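Local structure of dehydroquinate synthase (Thermus thermophilus, 1UJN) at residues G101-A105 against V143-H147. The protein probably catalyses the conversion of 3-deoxy-D-arabino-heptulosonate 7-phosphate to 3-dehydroquinate with release of phosphate, the second step of the pathway to chorismate. Residues are numbered along the deposited sequence; the frame is centred on the assembly and turned at random.
Sequences GFVAA and VGAFH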
loop_
_atom_site.group_PDB
_atom_site.type_symbol
_atom_site.label_atom_id
_atom_site.label_comp_id
_atom_site.label_asym_id
_atom_site.label_seq_id
_atom_site.Cartn_x
_atom_site.Cartn_y
_atom_site.Cartn_z
ATOM N N GLY A 101 -1.208 -4.317 -10.212
ATOM C CA GLY A 101 -0.102 -3.718 -9.490
ATOM C C GLY A 101 -0.497 -3.411 -8.055
ATOM O O GLY A 101 0.316 -3.527 -7.142
ATOM N N PHE A 102 -1.755 -3.022 -7.857
ATOM C CA PHE A 102 -2.258 -2.701 -6.523
ATOM C C PHE A 102 -2.432 -3.977 -5.699
ATOM O O PHE A 102 -2.168 -3.991 -4.490
ATOM C CB PHE A 102 -3.579 -1.934 -6.634
ATOM C CG PHE A 102 -4.131 -1.484 -5.309
ATOM C CD1 PHE A 102 -3.319 -0.819 -4.391
ATOM C CD2 PHE A 102 -5.464 -1.722 -4.981
ATOM C CE1 PHE A 102 -3.826 -0.395 -3.164
ATOM C CE2 PHE A 102 -5.987 -1.303 -3.754
ATOM C CZ PHE A 102 -5.166 -0.638 -2.841
ATOM N N VAL A 103 -2.876 -5.046 -6.355
ATOM C CA VAL A 103 -3.024 -6.332 -5.683
ATOM C C VAL A 103 -1.626 -6.766 -5.224
ATOM O O VAL A 103 -1.446 -7.185 -4.089
ATOM C CB VAL A 103 -3.615 -7.390 -6.639
ATOM C CG1 VAL A 103 -3.446 -8.795 -6.055
ATOM C CG2 VAL A 103 -5.106 -7.099 -6.857
ATOM N N ALA A 104 -0.636 -6.649 -6.105
ATOM C CA ALA A 104 0.741 -7.020 -5.756
ATOM C C ALA A 104 1.283 -6.151 -4.625
ATOM O O ALA A 104 2.004 -6.636 -3.750
ATOM C CB ALA A 104 1.649 -6.888 -6.974
ATOM N N ALA A 105 0.951 -4.864 -4.652
ATOM C CA ALA A 105 1.421 -3.943 -3.628
ATOM C C ALA A 105 0.877 -4.240 -2.243
ATOM O O ALA A 105 1.514 -3.898 -1.248
ATOM C CB ALA A 105 1.065 -2.505 -4.010
ATOM N N VAL A 143 -7.959 5.164 -4.681
ATOM C CA VAL A 143 -7.325 4.191 -3.794
ATOM C C VAL A 143 -6.216 3.517 -4.580
ATOM O O VAL A 143 -6.413 3.112 -5.724
ATOM C CB VAL A 143 -8.326 3.115 -3.322
ATOM C CG1 VAL A 143 -7.656 2.180 -2.307
ATOM C CG2 VAL A 143 -9.551 3.789 -2.697
ATOM N N GLY A 144 -5.038 3.405 -3.983
ATOM C CA GLY A 144 -3.965 2.776 -4.722
ATOM C C GLY A 144 -2.675 2.696 -3.954
ATOM O O GLY A 144 -2.662 2.744 -2.724
ATOM N N ALA A 145 -1.585 2.587 -4.702
ATOM C CA ALA A 145 -0.269 2.476 -4.108
ATOM C C ALA A 145 0.798 2.696 -5.155
ATOM O O ALA A 145 0.599 2.386 -6.330
ATOM C CB ALA A 145 -0.099 1.081 -3.503
ATOM N N PHE A 146 1.925 3.255 -4.734
ATOM C CA PHE A 146 3.042 3.412 -5.648
ATOM C C PHE A 146 3.822 2.117 -5.456
ATOM O O PHE A 146 4.387 1.867 -4.384
ATOM C CB PHE A 146 3.890 4.630 -5.278
ATOM C CG PHE A 146 3.277 5.932 -5.707
ATOM C CD1 PHE A 146 2.636 6.752 -4.788
ATOM C CD2 PHE A 146 3.309 6.318 -7.047
ATOM C CE1 PHE A 146 2.032 7.944 -5.197
ATOM C CE2 PHE A 146 2.706 7.505 -7.466
ATOM C CZ PHE A 146 2.068 8.316 -6.535
ATOM N N HIS A 147 3.807 1.274 -6.483
ATOM C CA HIS A 147 4.478 -0.014 -6.432
ATOM C C HIS A 147 5.040 -0.259 -7.825
ATOM O O HIS A 147 4.294 -0.336 -8.802
ATOM C CB HIS A 147 3.473 -1.101 -6.048
ATOM C CG HIS A 147 4.104 -2.415 -5.709
ATOM N ND1 HIS A 147 5.157 -2.528 -4.831
ATOM C CD2 HIS A 147 3.826 -3.672 -6.128
ATOM C CE1 HIS A 147 5.504 -3.798 -4.721
ATOM N NE2 HIS A 147 4.711 -4.513 -5.498
#
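Helix 94-106 of the N-terminal, nucleotide-binding half of the enzyme packs its last turns against strand 144-146, the second strand of a beta hairpin with strand 131-136. F102 and A105 on the helix meet G144, A145 and H147. The segment axes cross at 77° and approach to 7.9 Å. No hydrogen bond joins the two segments. G144 CA sits over one face of the F102 ring, 4.0 Å from the centroid, as a CH-pi contact. A145 CB comes to the ring edge in plane, 3.8 Å from F102 CD1. CZ of F102 meets V143 CG1 at 3.8 Å. The hairpin lies at the dimer interface: G144 makes backbone hydrogen bonds to the second subunit, and Y70 of that subunit packs on F102 and V143. K131, predicted to bind NAD(+), is on the partner strand. Past the strand, H147 carries CG anti to its own N (chi1 -169°), which lays the imidazole against the last turn of the helix. A105 CA stands over one imidazole face, 3.7 Å from the centroid and offset toward the rim. A105 CB touches H147 CB at 3.5 Å. NE2 of H147 is hydrogen-bonded to V111 O. A leucine in place of H147 has neither ring nor side-chain N-H, and would probably leave V111 O without this partner and A105 CA without a flat face to pack on. A105 CB also meets A145 CB at 3.8 Å.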